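N-acetylneuraminate lyase (Fusobacterium nucleatum subsp. nucleatum ATCC 25586, PDB 5ZKA) belongs to the dihydrodipicolinate synthase family of lyases and adopts a TIM-barrel fold. Local coordinates at residues V120-K133 with T156-L168. Residues are numbered along the deposited sequence; the frame is centred on the assembly and turned at random.
Sequences VTPFYYKFDFSEIK and TGVNMSLSQFGEL
Two neighbouring outer helices of the TIM barrel, 129-143 and 162-169, meet at Phe129 and Gln164, while the loops leading into them pack beyond the ends of the adjacent parallel strands 117-120 and 147-150. The short helical segments run 31° from parallel with axes 10.9 Å apart, and the ring of Phe129 reaches across between them. Its CG lies anti to the backbone N (chi1 177°), which carries the ring across to helix 162-168. There Gln164 covers one face: CB makes a CH-pi contact 3.9 Å from the centroid of the Phe129 ring, and the amide plane lies stacked only 11° from the ring plane. Gln164 OE1 accepts from Ser161 N at 2.9 Å, a bond from the N-cap residue that helps hold the amide over the ring. Met160 SD lies 5.3 Å from the ring centroid, at the edge, a Met-aromatic contact, and its CE lies near Phe129 CE1, with Leu168 CG beside CZ. Asp128 and Glu131 form a capping box that starts helix 129-143. Ile132 CD1, from the first turn of that helix, packs on Val158 CG1, and at the end of strand 117-120 Val120 CG2 meets Thr156 CG2. Thr156 also makes an ST turn, OG1 accepting from Val158 N at 3.1 Å. One water bridges the hydroxyls of Thr121 and Thr156; a second accepts from Tyr124 N and donates to Thr156 O. Further along the helices, Glu167 OE1 lies at the Phe129 ring edge, near its plane, and forms a salt bridge with Lys133 NZ at 3.4 Å, whose hydrogen bond is weak.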
loop_
_atom_site.group_PDB
_atom_site.type_symbol
_atom_site.label_atom_id
_atom_site.label_comp_id
_atom_site.label_asym_id
_atom_site.label_seq_id
_atom_site.Cartn_x
_atom_site.Cartn_y
_atom_site.Cartn_z
ATOM N N VAL A 120 -9.766 17.472 -9.829
ATOM C CA VAL A 120 -8.515 16.778 -10.107
ATOM C C VAL A 120 -7.382 17.800 -10.216
ATOM O O VAL A 120 -7.592 18.957 -10.599
ATOM C CB VAL A 120 -8.642 15.940 -11.390
ATOM C CG1 VAL A 120 -8.993 16.830 -12.583
ATOM C CG2 VAL A 120 -7.364 15.128 -11.646
ATOM N N THR A 121 -6.169 17.382 -9.853
ATOM C CA THR A 121 -5.027 18.255 -10.083
ATOM C C THR A 121 -4.951 18.603 -11.570
ATOM O O THR A 121 -5.168 17.735 -12.421
ATOM C CB THR A 121 -3.725 17.589 -9.625
ATOM O OG1 THR A 121 -3.560 16.334 -10.300
ATOM C CG2 THR A 121 -3.750 17.345 -8.115
ATOM N N PRO A 122 -4.688 19.862 -11.926
ATOM C CA PRO A 122 -4.567 20.189 -13.352
ATOM C C PRO A 122 -3.419 19.392 -13.958
ATOM O O PRO A 122 -2.391 19.175 -13.318
ATOM C CB PRO A 122 -4.293 21.702 -13.359
ATOM C CG PRO A 122 -3.746 21.993 -12.019
ATOM C CD PRO A 122 -4.376 21.015 -11.063
ATOM N N PHE A 123 -3.618 18.918 -15.186
ATOM C CA PHE A 123 -2.737 17.913 -15.772
ATOM C C PHE A 123 -2.457 18.292 -17.226
ATOM O O PHE A 123 -2.838 19.371 -17.689
ATOM C CB PHE A 123 -3.366 16.515 -15.620
ATOM C CG PHE A 123 -4.747 16.395 -16.217
ATOM C CD1 PHE A 123 -5.875 16.701 -15.468
ATOM C CD2 PHE A 123 -4.911 15.961 -17.522
ATOM C CE1 PHE A 123 -7.148 16.590 -16.017
ATOM C CE2 PHE A 123 -6.179 15.838 -18.077
ATOM C CZ PHE A 123 -7.296 16.163 -17.324
ATOM N N TYR A 124 -1.785 17.373 -17.935
ATOM C CA TYR A 124 -1.223 17.524 -19.277
ATOM C C TYR A 124 -0.018 18.459 -19.229
ATOM O O TYR A 124 1.125 17.995 -19.323
ATOM C CB TYR A 124 -2.253 18.001 -20.307
ATOM C CG TYR A 124 -1.709 17.971 -21.726
ATOM C CD1 TYR A 124 -1.613 16.772 -22.441
ATOM C CD2 TYR A 124 -1.259 19.131 -22.335
ATOM C CE1 TYR A 124 -1.100 16.745 -23.740
ATOM C CE2 TYR A 124 -0.736 19.116 -23.627
ATOM C CZ TYR A 124 -0.656 17.926 -24.322
ATOM O OH TYR A 124 -0.137 17.936 -25.600
ATOM N N TYR A 125 -0.245 19.763 -19.073
ATOM C CA TYR A 125 0.878 20.667 -18.866
ATOM C C TYR A 125 1.535 20.371 -17.525
ATOM O O TYR A 125 0.898 19.871 -16.597
ATOM C CB TYR A 125 0.428 22.125 -18.916
ATOM C CG TYR A 125 -0.159 22.513 -20.243
ATOM C CD1 TYR A 125 0.667 22.791 -21.328
ATOM C CD2 TYR A 125 -1.537 22.603 -20.419
ATOM C CE1 TYR A 125 0.131 23.154 -22.556
ATOM C CE2 TYR A 125 -2.081 22.978 -21.645
ATOM C CZ TYR A 125 -1.250 23.236 -22.706
ATOM O OH TYR A 125 -1.778 23.596 -23.929
ATOM N N LYS A 126 2.829 20.675 -17.427
ATOM C CA LYS A 126 3.563 20.405 -16.189
ATOM C C LYS A 126 3.481 21.636 -15.287
ATOM O O LYS A 126 4.433 22.398 -15.137
ATOM C CB LYS A 126 5.006 20.011 -16.495
ATOM C CG LYS A 126 5.147 18.798 -17.417
ATOM C CD LYS A 126 4.706 17.510 -16.728
ATOM C CE LYS A 126 5.078 16.271 -17.544
ATOM N NZ LYS A 126 4.499 15.030 -16.960
ATOM N N PHE A 127 2.312 21.831 -14.671
ATOM C CA PHE A 127 2.170 22.942 -13.737
ATOM C C PHE A 127 3.049 22.706 -12.513
ATOM O O PHE A 127 3.208 21.571 -12.062
ATOM C CB PHE A 127 0.713 23.105 -13.313
ATOM C CG PHE A 127 -0.219 23.405 -14.455
ATOM C CD1 PHE A 127 -0.220 24.650 -15.055
ATOM C CD2 PHE A 127 -1.084 22.432 -14.932
ATOM C CE1 PHE A 127 -1.070 24.925 -16.112
ATOM C CE2 PHE A 127 -1.937 22.698 -15.990
ATOM C CZ PHE A 127 -1.933 23.945 -16.578
ATOM N N ASP A 128 3.649 23.773 -11.985
ATOM C CA ASP A 128 4.391 23.574 -10.750
ATOM C C ASP A 128 3.426 23.725 -9.577
ATOM O O ASP A 128 2.235 24.006 -9.756
ATOM C CB ASP A 128 5.616 24.497 -10.677
ATOM C CG ASP A 128 5.270 25.965 -10.502
ATOM O OD1 ASP A 128 4.154 26.301 -10.044
ATOM O OD2 ASP A 128 6.152 26.801 -10.821
ATOM N N PHE A 129 3.921 23.507 -8.359
ATOM C CA PHE A 129 2.981 23.428 -7.246
ATOM C C PHE A 129 2.310 24.768 -6.977
ATOM O O PHE A 129 1.127 24.809 -6.620
ATOM C CB PHE A 129 3.644 22.929 -5.968
ATOM C CG PHE A 129 2.693 22.911 -4.819
ATOM C CD1 PHE A 129 1.676 21.961 -4.775
ATOM C CD2 PHE A 129 2.748 23.887 -3.835
ATOM C CE1 PHE A 129 0.765 21.953 -3.736
ATOM C CE2 PHE A 129 1.832 23.886 -2.794
ATOM C CZ PHE A 129 0.842 22.921 -2.746
ATOM N N SER A 130 3.043 25.875 -7.111
ATOM C CA SER A 130 2.412 27.169 -6.881
ATOM C C SER A 130 1.227 27.373 -7.814
ATOM O O SER A 130 0.231 27.998 -7.430
ATOM C CB SER A 130 3.417 28.306 -7.073
ATOM O OG SER A 130 3.684 28.499 -8.451
ATOM N N GLU A 131 1.310 26.848 -9.037
ATOM C CA GLU A 131 0.192 26.981 -9.967
ATOM C C GLU A 131 -0.964 26.077 -9.568
ATOM O O GLU A 131 -2.130 26.476 -9.662
ATOM C CB GLU A 131 0.671 26.698 -11.388
ATOM C CG GLU A 131 1.638 27.779 -11.849
ATOM C CD GLU A 131 2.452 27.424 -13.081
ATOM O OE1 GLU A 131 2.683 26.221 -13.334
ATOM O OE2 GLU A 131 2.876 28.373 -13.783
ATOM N N ILE A 132 -0.658 24.864 -9.101
ATOM C CA ILE A 132 -1.692 23.953 -8.614
ATOM C C ILE A 132 -2.424 24.562 -7.424
ATOM O O ILE A 132 -3.654 24.446 -7.297
ATOM C CB ILE A 132 -1.056 22.598 -8.252
ATOM C CG1 ILE A 132 -0.623 21.863 -9.526
ATOM C CG2 ILE A 132 -1.989 21.771 -7.394
ATOM C CD1 ILE A 132 0.195 20.606 -9.278
ATOM N N LYS A 133 -1.678 25.220 -6.532
ATOM C CA LYS A 133 -2.282 25.851 -5.365
ATOM C C LYS A 133 -3.220 26.976 -5.783
ATOM O O LYS A 133 -4.337 27.103 -5.263
ATOM C CB LYS A 133 -1.180 26.386 -4.439
ATOM C CG LYS A 133 -1.688 26.951 -3.116
ATOM C CD LYS A 133 -0.514 27.274 -2.186
ATOM C CE LYS A 133 -0.979 27.988 -0.931
ATOM N NZ LYS A 133 0.143 28.694 -0.254
ATOM N N THR A 156 -2.638 11.385 -13.846
ATOM C CA THR A 156 -2.139 12.742 -14.083
ATOM C C THR A 156 -0.621 12.842 -14.059
ATOM O O THR A 156 -0.067 13.801 -14.615
ATOM C CB THR A 156 -2.672 13.722 -13.031
ATOM O OG1 THR A 156 -2.146 13.364 -11.745
ATOM C CG2 THR A 156 -4.195 13.728 -12.983
ATOM N N GLY A 157 0.059 11.906 -13.400
ATOM C CA GLY A 157 1.485 12.046 -13.171
ATOM C C GLY A 157 1.874 13.074 -12.133
ATOM O O GLY A 157 3.065 13.386 -12.013
ATOM N N VAL A 158 0.917 13.607 -11.372
ATOM C CA VAL A 158 1.178 14.665 -10.397
ATOM C C VAL A 158 1.328 14.013 -9.025
ATOM O O VAL A 158 0.356 13.492 -8.468
ATOM C CB VAL A 158 0.062 15.722 -10.390
ATOM C CG1 VAL A 158 0.225 16.658 -9.200
ATOM C CG2 VAL A 158 0.049 16.505 -11.708
ATOM N N ASN A 159 2.543 14.048 -8.475
ATOM C CA ASN A 159 2.858 13.433 -7.189
ATOM C C ASN A 159 3.031 14.525 -6.140
ATOM O O ASN A 159 3.969 15.328 -6.222
ATOM C CB ASN A 159 4.115 12.567 -7.296
ATOM C CG ASN A 159 3.873 11.302 -8.105
ATOM O OD1 ASN A 159 4.366 11.160 -9.227
ATOM N ND2 ASN A 159 3.099 10.379 -7.540
ATOM N N MET A 160 2.141 14.539 -5.151
ATOM C CA MET A 160 2.061 15.613 -4.169
ATOM C C MET A 160 2.741 15.189 -2.872
ATOM O O MET A 160 2.470 14.100 -2.352
ATOM C CB MET A 160 0.600 15.978 -3.901
ATOM C CG MET A 160 0.410 17.234 -3.084
ATOM S SD MET A 160 -0.882 18.268 -3.814
ATOM C CE MET A 160 -0.170 18.598 -5.414
ATOM N N SER A 161 3.611 16.054 -2.357
ATOM C CA SER A 161 4.366 15.813 -1.138
ATOM C C SER A 161 3.535 16.136 0.100
ATOM O O SER A 161 2.501 16.804 0.038
ATOM C CB SER A 161 5.642 16.651 -1.127
ATOM O OG SER A 161 5.418 17.897 -0.487
ATOM N N LEU A 162 4.018 15.659 1.251
ATOM C CA LEU A 162 3.324 15.915 2.509
ATOM C C LEU A 162 3.274 17.406 2.828
ATOM O O LEU A 162 2.231 17.919 3.253
ATOM C CB LEU A 162 3.987 15.134 3.643
ATOM C CG LEU A 162 3.397 15.244 5.047
ATOM C CD1 LEU A 162 1.958 14.738 5.092
ATOM C CD2 LEU A 162 4.287 14.464 6.011
ATOM N N SER A 163 4.378 18.125 2.615
ATOM C CA SER A 163 4.366 19.570 2.866
ATOM C C SER A 163 3.477 20.310 1.873
ATOM O O SER A 163 2.917 21.365 2.198
ATOM C CB SER A 163 5.784 20.133 2.802
ATOM O OG SER A 163 6.371 19.856 1.541
ATOM N N GLN A 164 3.348 19.784 0.658
ATOM C CA GLN A 164 2.447 20.398 -0.310
ATOM C C GLN A 164 0.986 20.218 0.107
ATOM O O GLN A 164 0.193 21.164 0.019
ATOM C CB GLN A 164 2.725 19.815 -1.693
ATOM C CG GLN A 164 4.103 20.244 -2.221
ATOM C CD GLN A 164 4.470 19.600 -3.540
ATOM O OE1 GLN A 164 3.963 18.536 -3.896
ATOM N NE2 GLN A 164 5.344 20.265 -4.292
ATOM N N PHE A 165 0.608 19.026 0.590
ATOM C CA PHE A 165 -0.731 18.871 1.158
ATOM C C PHE A 165 -0.954 19.865 2.292
ATOM O O PHE A 165 -2.031 20.461 2.406
ATOM C CB PHE A 165 -0.952 17.441 1.667
ATOM C CG PHE A 165 -1.387 16.470 0.606
ATOM C CD1 PHE A 165 -2.618 16.600 -0.025
ATOM C CD2 PHE A 165 -0.559 15.416 0.239
ATOM C CE1 PHE A 165 -3.020 15.696 -1.005
ATOM C CE2 PHE A 165 -0.950 14.504 -0.733
ATOM C CZ PHE A 165 -2.188 14.652 -1.365
ATOM N N GLY A 166 0.058 20.061 3.139
ATOM C CA GLY A 166 -0.067 21.034 4.215
ATOM C C GLY A 166 -0.364 22.435 3.723
ATOM O O GLY A 166 -1.163 23.153 4.328
ATOM N N GLU A 167 0.272 22.848 2.622
ATOM C CA GLU A 167 0.005 24.176 2.076
ATOM C C GLU A 167 -1.447 24.300 1.629
ATOM O O GLU A 167 -2.120 25.291 1.933
ATOM C CB GLU A 167 0.953 24.472 0.916
ATOM C CG GLU A 167 2.381 24.802 1.333
ATOM C CD GLU A 167 3.179 25.429 0.196
ATOM O OE1 GLU A 167 2.704 26.426 -0.385
ATOM O OE2 GLU A 167 4.267 24.907 -0.130
ATOM N N LEU A 168 -1.955 23.295 0.912
ATOM C CA LEU A 168 -3.351 23.334 0.489
ATOM C C LEU A 168 -4.288 23.308 1.690
ATOM O O LEU A 168 -5.254 24.077 1.751
ATOM C CB LEU A 168 -3.646 22.168 -0.454
ATOM C CG LEU A 168 -2.836 22.204 -1.753
ATOM C CD1 LEU A 168 -3.077 20.951 -2.576
ATOM C CD2 LEU A 168 -3.160 23.457 -2.570
HETATM O O HOH W 1 -3.124 14.080 -9.192
HETATM O O HOH W 2 -0.735 14.844 -17.104
#